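PDB 2C9E: peridinin-chlorophyll A protein, which binds peridinin and chlorophyll a as a water-soluble light-harvesting protein, probably serving as an antenna for blue-green light. Local coordinates for the peridinin site and the digalactosyl diacyl glycerol (dgdg) site. Sequence-based numbering; all coordinates share one arbitrary frame.

Site 1: the peridinin site. Residues 45, 192, 197, 244, 247-248, 251, 257-259, 264, 267-268, 271, 275, 280, 283-284, 316, 319-320, 323-324. With PID (peridinin), chain B.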
# COMPACT_ATOMS: atom_id res chain seq x y z
N ALA A 45 7.24 1.57 -11.72
CA ALA A 45 8.11 1.81 -10.54
C ALA A 45 8.17 3.31 -10.18
O ALA A 45 8.15 3.69 -8.98
CB ALA A 45 9.57 1.21 -10.82
N MET A 192 18.38 -10.64 -3.68
CA MET A 192 17.64 -9.54 -4.29
C MET A 192 18.16 -9.27 -5.69
O MET A 192 17.36 -9.18 -6.64
CB MET A 192 17.79 -8.28 -3.41
CG MET A 192 17.05 -7.02 -3.87
SD MET A 192 17.82 -6.27 -5.29
CE MET A 192 19.26 -5.54 -4.45
N TRP A 197 12.58 -7.39 -10.40
CA TRP A 197 11.51 -6.80 -9.63
C TRP A 197 10.44 -6.14 -10.45
O TRP A 197 9.40 -5.72 -9.91
CB TRP A 197 12.09 -5.83 -8.57
CG TRP A 197 12.99 -6.59 -7.61
CD1 TRP A 197 14.25 -7.01 -7.85
CD2 TRP A 197 12.64 -7.08 -6.31
NE1 TRP A 197 14.72 -7.73 -6.79
CE2 TRP A 197 13.75 -7.79 -5.83
CE3 TRP A 197 11.49 -6.97 -5.50
CZ2 TRP A 197 13.76 -8.41 -4.57
CZ3 TRP A 197 11.50 -7.59 -4.24
CH2 TRP A 197 12.63 -8.31 -3.80
N HIS A 244 12.44 3.97 1.00
CA HIS A 244 12.05 3.29 -0.26
C HIS A 244 12.03 4.30 -1.43
O HIS A 244 12.40 3.95 -2.53
CB HIS A 244 10.66 2.65 -0.15
CG HIS A 244 10.61 1.42 0.72
ND1 HIS A 244 10.58 1.47 2.11
CD2 HIS A 244 10.53 0.10 0.40
CE1 HIS A 244 10.49 0.24 2.59
NE2 HIS A 244 10.46 -0.61 1.58
N ALA A 247 15.46 4.47 -2.54
CA ALA A 247 15.87 3.22 -3.21
C ALA A 247 15.39 3.12 -4.67
O ALA A 247 16.15 2.77 -5.59
CB ALA A 247 15.36 2.04 -2.42
N ILE A 248 14.13 3.44 -4.87
CA ILE A 248 13.55 3.37 -6.19
C ILE A 248 14.30 4.29 -7.16
O ILE A 248 14.61 3.90 -8.27
CB ILE A 248 12.08 3.78 -6.15
CG1 ILE A 248 11.30 2.78 -5.28
CG2 ILE A 248 11.53 3.92 -7.57
CD1 ILE A 248 9.83 3.20 -5.07
N ALA A 251 17.16 2.78 -8.28
CA ALA A 251 16.92 1.52 -9.00
C ALA A 251 16.34 1.60 -10.39
O ALA A 251 16.49 0.65 -11.17
CB ALA A 251 16.02 0.58 -8.12
N LEU A 257 15.27 -3.54 -11.94
CA LEU A 257 14.97 -2.60 -10.85
C LEU A 257 15.61 -3.00 -9.54
O LEU A 257 15.03 -2.89 -8.46
CB LEU A 257 13.43 -2.39 -10.67
CG LEU A 257 12.51 -1.73 -11.74
CD1 LEU A 257 13.02 -0.37 -12.25
CD2 LEU A 257 12.44 -2.59 -12.91
N VAL A 258 16.84 -3.46 -9.66
CA VAL A 258 17.68 -3.90 -8.55
C VAL A 258 18.29 -2.70 -7.81
O VAL A 258 19.05 -1.91 -8.38
CB VAL A 258 18.80 -4.80 -9.07
CG1 VAL A 258 19.89 -4.95 -8.03
CG2 VAL A 258 18.21 -6.17 -9.41
N ALA A 259 17.95 -2.59 -6.55
CA ALA A 259 18.44 -1.50 -5.71
C ALA A 259 19.95 -1.43 -5.57
O ALA A 259 20.65 -2.44 -5.70
CB ALA A 259 17.84 -1.64 -4.32
N PHE A 264 19.50 -0.13 -0.32
CA PHE A 264 18.95 -1.40 0.18
C PHE A 264 19.17 -1.53 1.71
O PHE A 264 18.26 -1.89 2.46
CB PHE A 264 19.62 -2.56 -0.59
CG PHE A 264 19.03 -3.91 -0.28
CD1 PHE A 264 17.75 -4.25 -0.73
CD2 PHE A 264 19.76 -4.85 0.45
CE1 PHE A 264 17.21 -5.51 -0.44
CE2 PHE A 264 19.24 -6.13 0.74
CZ PHE A 264 17.97 -6.46 0.31
N VAL A 267 16.99 0.89 3.58
CA VAL A 267 15.60 0.41 3.64
C VAL A 267 15.44 -0.64 4.74
O VAL A 267 14.50 -0.56 5.54
CB VAL A 267 15.12 -0.25 2.30
CG1 VAL A 267 13.81 -1.08 2.54
CG2 VAL A 267 14.86 0.80 1.28
N ASN A 268 16.34 -1.61 4.81
CA ASN A 268 16.18 -2.63 5.85
C ASN A 268 16.33 -2.07 7.26
O ASN A 268 15.67 -2.53 8.20
CB ASN A 268 17.19 -3.78 5.66
CG ASN A 268 16.92 -4.61 4.43
OD1 ASN A 268 17.85 -4.98 3.70
ND2 ASN A 268 15.66 -4.91 4.19
N LEU A 271 13.13 -0.20 8.10
CA LEU A 271 12.03 -1.11 8.40
C LEU A 271 12.21 -1.75 9.78
O LEU A 271 11.27 -1.86 10.55
CB LEU A 271 11.93 -2.22 7.33
CG LEU A 271 11.35 -1.77 5.99
CD1 LEU A 271 11.44 -2.87 4.99
CD2 LEU A 271 9.89 -1.37 6.19
N ILE A 275 9.47 -1.65 12.51
CA ILE A 275 8.83 -2.83 13.09
C ILE A 275 9.07 -2.89 14.61
O ILE A 275 8.25 -3.40 15.36
CB ILE A 275 9.34 -4.12 12.39
CG1 ILE A 275 8.91 -4.09 10.90
CG2 ILE A 275 8.87 -5.38 13.16
CD1 ILE A 275 9.72 -4.99 10.05
N PRO A 280 4.20 -6.22 18.90
CA PRO A 280 4.92 -7.45 18.57
C PRO A 280 4.08 -8.67 18.25
O PRO A 280 4.36 -9.41 17.28
CB PRO A 280 5.79 -7.69 19.80
CG PRO A 280 5.98 -6.34 20.39
CD PRO A 280 4.62 -5.70 20.22
N PHE A 283 2.14 -7.83 15.07
CA PHE A 283 2.98 -7.85 13.89
C PHE A 283 3.30 -9.30 13.54
O PHE A 283 3.02 -9.76 12.42
CB PHE A 283 4.25 -7.06 14.13
CG PHE A 283 5.06 -6.84 12.89
CD1 PHE A 283 5.94 -7.83 12.43
CD2 PHE A 283 4.92 -5.68 12.16
CE1 PHE A 283 6.65 -7.67 11.26
CE2 PHE A 283 5.64 -5.49 10.97
CZ PHE A 283 6.50 -6.49 10.52
N LYS A 284 3.84 -10.01 14.52
CA LYS A 284 4.18 -11.40 14.33
C LYS A 284 3.07 -12.20 13.68
O LYS A 284 3.31 -13.02 12.78
CB LYS A 284 4.48 -12.08 15.66
CG LYS A 284 5.20 -13.40 15.45
CD LYS A 284 5.21 -14.21 16.74
CE LYS A 284 6.13 -15.43 16.68
NZ LYS A 284 7.11 -15.33 17.83
N PHE A 316 18.12 -13.38 9.10
CA PHE A 316 16.75 -12.86 9.34
C PHE A 316 16.33 -13.15 10.79
O PHE A 316 15.86 -12.26 11.48
CB PHE A 316 15.74 -13.48 8.34
CG PHE A 316 14.29 -13.15 8.64
CD1 PHE A 316 13.78 -11.88 8.43
CD2 PHE A 316 13.43 -14.16 9.16
CE1 PHE A 316 12.42 -11.59 8.72
CE2 PHE A 316 12.10 -13.89 9.46
CZ PHE A 316 11.59 -12.62 9.24
N LEU A 319 18.10 -10.79 13.15
CA LEU A 319 17.55 -9.43 13.13
C LEU A 319 16.22 -9.42 13.90
O LEU A 319 15.97 -8.52 14.71
CB LEU A 319 17.33 -8.97 11.68
CG LEU A 319 16.62 -7.62 11.43
CD1 LEU A 319 17.53 -6.46 11.76
CD2 LEU A 319 16.25 -7.53 9.97
N THR A 320 15.37 -10.40 13.66
CA THR A 320 14.10 -10.47 14.38
C THR A 320 14.30 -10.32 15.91
O THR A 320 13.55 -9.59 16.57
CB THR A 320 13.42 -11.80 14.06
OG1 THR A 320 12.79 -11.70 12.77
CG2 THR A 320 12.40 -12.12 15.09
N VAL A 323 15.55 -6.71 16.99
CA VAL A 323 14.38 -5.83 16.96
C VAL A 323 13.47 -6.11 18.17
O VAL A 323 13.03 -5.18 18.84
CB VAL A 323 13.57 -6.01 15.61
CG1 VAL A 323 12.30 -5.16 15.64
CG2 VAL A 323 14.47 -5.60 14.41
N ALA A 324 13.20 -7.38 18.45
CA ALA A 324 12.37 -7.69 19.60
C ALA A 324 12.99 -7.07 20.86
O ALA A 324 12.27 -6.67 21.77
CB ALA A 324 12.22 -9.18 19.78
C1 PID B . 8.94 -11.48 14.92
C2 PID B . 8.68 -12.04 16.32
C3 PID B . 7.88 -11.01 17.12
C4 PID B . 8.77 -9.78 17.28
C5 PID B . 8.94 -9.04 15.96
C6 PID B . 9.16 -9.97 14.76
C7 PID B . 9.90 -9.44 13.70
C8 PID B . 9.52 -9.39 12.35
C9 PID B . 10.30 -8.81 11.35
C10 PID B . 11.54 -8.19 11.49
C11 PID B . 9.97 -8.72 10.06
C12 PID B . 10.94 -8.07 9.41
C13 PID B . 10.91 -7.74 8.05
C14 PID B . 11.89 -7.06 7.33
C15 PID B . 11.67 -6.82 5.97
C16 PID B . 12.54 -6.15 5.10
C17 PID B . 12.19 -5.98 3.76
C18 PID B . 13.01 -5.30 2.86
C19 PID B . 12.68 -5.09 1.52
C20 PID B . 13.52 -4.35 0.69
C21 PID B . 13.26 -4.05 -0.65
C22 PID B . 14.17 -3.25 -1.36
C23 PID B . 13.96 -2.89 -2.59
C24 PID B . 13.73 -2.51 -3.82
C25 PID B . 12.99 -1.20 -4.14
C26 PID B . 11.88 -1.47 -5.16
C27 PID B . 12.40 -2.23 -6.40
C28 PID B . 13.05 -3.56 -6.00
C29 PID B . 14.20 -3.37 -5.01
C30 PID B . 10.77 -1.68 -8.04
C31 PID B . 9.59 -2.08 -8.94
CM1 PID B . 9.60 -12.48 13.97
CM2 PID B . 10.12 -8.08 16.17
CM3 PID B . 7.68 -8.21 15.73
CM4 PID B . 13.18 -6.58 8.00
CM5 PID B . 12.05 -4.61 -1.39
CM6 PID B . 12.33 -0.61 -2.89
CM7 PID B . 13.98 -0.18 -4.71
CM8 PID B . 14.71 -4.75 -4.58
O1 PID B . 7.94 -10.62 14.35
O2 PID B . 7.49 -11.52 18.40
O3 PID B . 12.14 -8.03 12.55
O4 PID B . 11.95 -7.72 10.27
O5 PID B . 15.26 -2.66 -5.65
O6 PID B . 11.28 -2.62 -7.21
O7 PID B . 11.23 -0.54 -8.07
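Peridinin lies stretched in a long, largely apolar slot that hides nearly all of its surface, and specificity probably comes from its unlike ends. At the acetate-bearing ring the tertiary hydroxyl O5 is gripped twice by backbone: it donates to Leu257 O at 2.8 Å, within the carbonyl plane, and accepts from Ala259 N at 2.8 Å through a strongly bent bond (118° at H). Main-chain groups thus read the hydroxyl, with the small Ala259 side chain packed close beside it. Methyl CM8 on the same ring carbon sits over the face of the Trp197 indole, 3.4 Å from CE2, a broad flat floor for a ring substituent. That indole is turned by its own N-H, which runs almost straight to Met192 O (3.0 Å, 174° at H). Met192, CG anti to its backbone N, bends so that CG and SD border the same methyl, while Ala247 touches the geminal methyl CM7 with its CB. Ala45 and Leu257 flank the acetate.

Along the polyene, Leu271 sets CD1 against C17 at 3.4 Å. The Asn268 amide lies beside the chain, nearest C18 and C16, and may contribute, with other residues, to the local environment of the polyene. The lactone ring is boxed in: Ile275 CD1 caps one face, 3.6 Å from the ring centroid, while Phe283 and Phe316 both stand edge-to-face with it. Lys284 lays its aliphatic chain along the epoxide-bearing ring.

Helix 261-276 follows the polyene and lactone, with 234-251 beside the acetate-bearing ring and 306-324 beside the lactone and epoxide ring. Helices 41-55 and 176-192, 3-10 helix 255-257 and Trp197 close the hydroxyl end, helix 280-285 the epoxide end.

Site 2: the digalactosyl diacyl glycerol (dgdg) site. Residues 10, 14, 17-18, 23, 51, 90, 112-113, 116, 123, 130, 135, 138-140, 142-143. With DGD (digalactosyl diacyl glycerol (dgdg)), chain C.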
# COMPACT_ATOMS: atom_id res chain seq x y z
N PHE A 10 -21.07 12.70 -2.39
CA PHE A 10 -20.31 11.70 -3.12
C PHE A 10 -20.64 10.31 -2.60
O PHE A 10 -20.85 9.35 -3.37
CB PHE A 10 -18.81 11.99 -3.00
CG PHE A 10 -17.92 10.94 -3.64
CD1 PHE A 10 -17.82 10.85 -5.03
CD2 PHE A 10 -17.11 10.12 -2.83
CE1 PHE A 10 -16.91 9.95 -5.66
CE2 PHE A 10 -16.19 9.22 -3.40
CZ PHE A 10 -16.07 9.12 -4.84
N THR A 14 -22.17 7.03 -4.69
CA THR A 14 -21.32 5.88 -4.96
C THR A 14 -21.62 4.57 -4.25
O THR A 14 -21.28 3.48 -4.77
CB THR A 14 -19.87 6.26 -4.69
OG1 THR A 14 -19.74 6.80 -3.37
CG2 THR A 14 -19.41 7.30 -5.68
N ILE A 17 -23.24 1.91 -6.29
CA ILE A 17 -22.33 1.32 -7.28
C ILE A 17 -21.39 0.37 -6.54
O ILE A 17 -21.09 -0.73 -7.02
CB ILE A 17 -21.50 2.44 -7.98
CG1 ILE A 17 -22.47 3.36 -8.75
CG2 ILE A 17 -20.37 1.79 -8.85
CD1 ILE A 17 -21.83 4.62 -9.40
N ALA A 18 -20.90 0.82 -5.38
CA ALA A 18 -20.02 -0.00 -4.55
C ALA A 18 -20.68 -1.37 -4.20
O ALA A 18 -20.01 -2.43 -4.22
CB ALA A 18 -19.70 0.76 -3.27
N TRP A 23 -15.60 -6.57 -4.82
CA TRP A 23 -14.47 -6.25 -3.98
C TRP A 23 -13.55 -7.41 -3.69
O TRP A 23 -12.33 -7.24 -3.65
CB TRP A 23 -14.93 -5.65 -2.66
CG TRP A 23 -15.71 -4.42 -2.89
CD1 TRP A 23 -17.06 -4.30 -2.84
CD2 TRP A 23 -15.20 -3.16 -3.33
NE1 TRP A 23 -17.45 -3.03 -3.21
CE2 TRP A 23 -16.32 -2.31 -3.53
CE3 TRP A 23 -13.92 -2.65 -3.57
CZ2 TRP A 23 -16.18 -0.98 -3.95
CZ3 TRP A 23 -13.78 -1.34 -3.99
CH2 TRP A 23 -14.92 -0.51 -4.17
N LEU A 51 3.70 7.92 -5.72
CA LEU A 51 2.66 7.65 -4.72
C LEU A 51 3.16 7.87 -3.25
O LEU A 51 2.47 8.46 -2.36
CB LEU A 51 2.18 6.21 -4.93
CG LEU A 51 1.07 5.71 -4.01
CD1 LEU A 51 -0.25 6.41 -4.37
CD2 LEU A 51 0.96 4.15 -4.15
N PHE A 90 -18.78 3.58 5.29
CA PHE A 90 -18.44 3.99 3.93
C PHE A 90 -18.32 5.49 3.84
O PHE A 90 -17.31 6.01 3.39
CB PHE A 90 -19.50 3.55 2.93
CG PHE A 90 -19.11 3.80 1.48
CD1 PHE A 90 -18.16 2.99 0.85
CD2 PHE A 90 -19.73 4.84 0.74
CE1 PHE A 90 -17.81 3.17 -0.51
CE2 PHE A 90 -19.40 5.04 -0.61
CZ PHE A 90 -18.44 4.20 -1.25
N LEU A 112 -1.00 11.95 -9.71
CA LEU A 112 -1.15 10.50 -9.66
C LEU A 112 -2.15 9.96 -10.66
O LEU A 112 -2.12 8.75 -10.99
CB LEU A 112 -1.51 10.03 -8.25
CG LEU A 112 -0.20 10.00 -7.43
CD1 LEU A 112 -0.49 9.95 -5.89
CD2 LEU A 112 0.59 8.74 -7.86
N ARG A 113 -3.03 10.83 -11.17
CA ARG A 113 -4.05 10.42 -12.14
C ARG A 113 -3.47 9.81 -13.41
O ARG A 113 -4.04 8.90 -13.98
CB ARG A 113 -4.88 11.65 -12.57
CG ARG A 113 -5.97 11.36 -13.63
CD ARG A 113 -6.81 12.62 -13.86
NE ARG A 113 -6.01 13.61 -14.60
CZ ARG A 113 -5.89 13.66 -15.92
NH1 ARG A 113 -6.54 12.75 -16.69
NH2 ARG A 113 -5.09 14.60 -16.48
N PHE A 116 0.29 5.99 -13.27
CA PHE A 116 0.37 4.53 -13.48
C PHE A 116 0.10 4.09 -14.92
O PHE A 116 -0.73 4.64 -15.59
CB PHE A 116 -0.61 3.80 -12.52
CG PHE A 116 -0.11 3.74 -11.11
CD1 PHE A 116 -0.40 4.76 -10.21
CD2 PHE A 116 0.76 2.73 -10.73
CE1 PHE A 116 0.20 4.77 -8.94
CE2 PHE A 116 1.36 2.73 -9.49
CZ PHE A 116 1.10 3.74 -8.58
N GLN A 123 -9.86 2.01 -16.34
CA GLN A 123 -11.03 2.81 -16.07
C GLN A 123 -12.16 2.45 -17.07
O GLN A 123 -13.33 2.31 -16.68
CB GLN A 123 -10.67 4.29 -16.10
CG GLN A 123 -11.83 5.13 -15.71
CD GLN A 123 -11.39 6.47 -15.23
OE1 GLN A 123 -10.46 6.58 -14.43
NE2 GLN A 123 -12.07 7.52 -15.70
N ASN A 130 -20.28 -0.98 -14.86
CA ASN A 130 -21.22 -0.22 -14.05
C ASN A 130 -22.40 0.23 -14.92
O ASN A 130 -22.40 0.08 -16.17
CB ASN A 130 -20.59 1.05 -13.44
CG ASN A 130 -19.41 0.78 -12.52
OD1 ASN A 130 -19.32 -0.26 -11.85
ND2 ASN A 130 -18.49 1.74 -12.47
N ALA A 135 -22.75 5.73 -12.99
CA ALA A 135 -21.35 6.18 -12.85
C ALA A 135 -21.22 7.69 -13.27
O ALA A 135 -20.47 8.44 -12.66
CB ALA A 135 -20.42 5.29 -13.75
N ALA A 138 -22.25 9.71 -10.44
CA ALA A 138 -21.22 9.60 -9.41
C ALA A 138 -19.99 10.50 -9.75
O ALA A 138 -19.47 11.20 -8.88
CB ALA A 138 -20.78 8.15 -9.31
N TYR A 139 -19.56 10.50 -11.00
CA TYR A 139 -18.41 11.31 -11.40
C TYR A 139 -18.71 12.80 -11.24
O TYR A 139 -17.85 13.58 -10.82
CB TYR A 139 -17.98 11.02 -12.85
CG TYR A 139 -16.76 11.84 -13.28
CD1 TYR A 139 -15.53 11.70 -12.63
CD2 TYR A 139 -16.86 12.78 -14.30
CE1 TYR A 139 -14.45 12.46 -12.99
CE2 TYR A 139 -15.77 13.56 -14.67
CZ TYR A 139 -14.58 13.39 -14.01
OH TYR A 139 -13.48 14.10 -14.40
N ASP A 140 -19.92 13.22 -11.58
CA ASP A 140 -20.16 14.64 -11.37
C ASP A 140 -20.09 15.00 -9.89
O ASP A 140 -19.61 16.07 -9.54
CB ASP A 140 -21.46 15.12 -12.05
CG ASP A 140 -21.14 15.93 -13.32
OD1 ASP A 140 -20.74 15.33 -14.35
OD2 ASP A 140 -21.18 17.20 -13.28
N PHE A 142 -18.19 13.39 -7.76
CA PHE A 142 -16.74 13.30 -7.43
C PHE A 142 -16.06 14.67 -7.75
O PHE A 142 -15.27 15.20 -6.95
CB PHE A 142 -16.08 12.17 -8.24
CG PHE A 142 -14.57 12.13 -8.10
CD1 PHE A 142 -13.96 11.70 -6.94
CD2 PHE A 142 -13.76 12.50 -9.16
CE1 PHE A 142 -12.57 11.65 -6.85
CE2 PHE A 142 -12.38 12.45 -9.06
CZ PHE A 142 -11.80 12.02 -7.92
N LYS A 143 -16.39 15.25 -8.91
CA LYS A 143 -15.83 16.53 -9.26
C LYS A 143 -16.16 17.58 -8.21
O LYS A 143 -15.29 18.34 -7.79
CB LYS A 143 -16.34 16.97 -10.62
CG LYS A 143 -15.90 16.06 -11.77
CD LYS A 143 -15.97 16.79 -13.08
CE LYS A 143 -17.37 16.88 -13.61
NZ LYS A 143 -17.36 17.28 -15.06
C1A DGD C . -7.77 8.31 -10.86
C2A DGD C . -7.22 7.08 -10.19
C3A DGD C . -5.68 7.17 -9.95
C4A DGD C . -5.20 6.16 -8.95
C5A DGD C . -4.03 6.68 -8.13
C6A DGD C . -3.42 5.62 -7.26
C7A DGD C . -4.32 5.17 -6.11
C8A DGD C . -3.91 3.76 -5.52
C9A DGD C . -3.30 3.86 -4.06
CAA DGD C . -4.33 3.57 -3.00
CBA DGD C . -3.88 3.56 -1.53
CCA DGD C . -2.83 2.53 -1.12
CDA DGD C . -2.65 2.63 0.43
CEA DGD C . -1.66 1.63 1.05
CFA DGD C . -2.11 0.14 0.99
CGA DGD C . -2.75 -0.31 2.32
CHA DGD C . -3.59 -1.58 2.19
CIA DGD C . -4.46 -1.67 0.94
O1A DGD C . -6.96 9.04 -11.44
C1B DGD C . -12.81 8.89 -11.12
C2B DGD C . -13.54 8.78 -9.81
C3B DGD C . -14.61 7.69 -9.84
C4B DGD C . -15.86 8.17 -10.58
C5B DGD C . -17.14 7.62 -10.00
C6B DGD C . -17.78 6.66 -11.00
C7B DGD C . -17.97 5.26 -10.40
C8B DGD C . -17.97 5.27 -8.90
C9B DGD C . -16.90 4.38 -8.30
CAB DGD C . -17.56 3.43 -7.29
CBB DGD C . -16.55 2.64 -6.54
CCB DGD C . -16.98 2.51 -5.12
CDB DGD C . -15.96 3.10 -4.17
CEB DGD C . -16.35 4.48 -3.81
CFB DGD C . -15.87 5.49 -4.79
CGB DGD C . -14.35 5.58 -4.80
CHB DGD C . -13.87 6.40 -5.99
CIB DGD C . -13.51 5.54 -7.22
O1B DGD C . -13.14 8.14 -12.06
O1G DGD C . -8.99 8.31 -11.36
C1G DGD C . -9.36 9.51 -11.95
C2G DGD C . -10.84 9.36 -12.30
O2G DGD C . -11.58 9.36 -11.02
C3G DGD C . -11.24 10.52 -13.22
O3G DGD C . -10.66 10.09 -14.47
C1D DGD C . -10.68 11.07 -15.49
C2D DGD C . -9.65 10.69 -16.61
O2D DGD C . -8.33 10.71 -16.07
C3D DGD C . -9.73 11.75 -17.69
O3D DGD C . -8.79 11.45 -18.74
C4D DGD C . -11.16 11.90 -18.21
O4D DGD C . -11.58 10.72 -18.88
C5D DGD C . -12.10 12.11 -17.04
O5D DGD C . -13.95 12.97 -18.29
C6D DGD C . -13.52 11.88 -17.50
O6D DGD C . -11.99 11.11 -16.04
C1E DGD C . -14.56 12.50 -19.51
C2E DGD C . -14.27 13.50 -20.61
O2E DGD C . -12.84 13.58 -20.83
C3E DGD C . -14.82 14.88 -20.13
O3E DGD C . -14.68 15.86 -21.16
C4E DGD C . -16.29 14.70 -19.77
O4E DGD C . -16.97 14.18 -20.91
C5E DGD C . -16.38 13.65 -18.64
O6E DGD C . -15.99 12.45 -19.30
C6E DGD C . -17.83 13.49 -18.16
O5E DGD C . -18.22 14.60 -17.34
O HOH W 1 -6.10 7.23 -13.94
O HOH W 2 -8.32 8.18 -15.04
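The galactose hydroxyl O2D is the best-held polar atom of the digalactosyl diacyl glycerol, gripped by at least two partners: Arg113 NH1 donates to it at 2.8 Å, nearly straight (161° at H) and in the guanidinium plane, and water 2 lies 2.7 Å from O2D. Arg113 starts extended, CG anti to the backbone N, then bends at chi3 (72°) to bring NH1 to the sugar; its long chain and planar tip let it reach the hydroxyl from the side. From across the headgroup Gln123 uses both ends of its amide: NE2 donates to the glycosidic oxygen O3G at 3.2 Å, in the amide plane, and OE1 meets water 2 at 2.7 Å. Water 1 links Arg113 O to the ester carbonyl O1A and to water 2.

Tyr139 runs alongside the headgroup, CE1 3.8 Å from glycerol C3G, its edge turned to the distal hydroxyl O5E; Lys143 CG packs on one ring face. Next to it Phe142 lies flat beneath C2B, which is centred over its face. The B chain then folds back into a greasy pocket: Phe90 presses CZ on CEB at 3.3 Å, Phe10 meets CHB edge-on, and Trp23 offers its CH2 edge, its N-H tied to Ala18 O. Ile17 and Ala18, branched and small, fit the curve. The A chain passes Leu112, Phe116 and Leu51.

The site thus seats a galactolipid, polar head at one end and acyl chains inside, where it probably fills and stabilises the pigment-bearing interior.

The C-alpha centres of site 1 and site 2 lie about 32 Å apart in one chain, with no residue in common. The residues of site 2 come from the first sequence repeat and those of site 1 from the second, except Ala45 (Ala324 lies at its rough end); both halves bind pigment and lipid. Helix 41-55 is shared: Ala45 belongs to site 1 and Leu51 to site 2, which carries this helix across to the other half's pigment. Trp197 and Trp23 hold comparable places after helices 176-192 and 2-18, as expected of a duplicated fold. Peridinin and the lipid's acyl chains probably both help fill the monomer's interior.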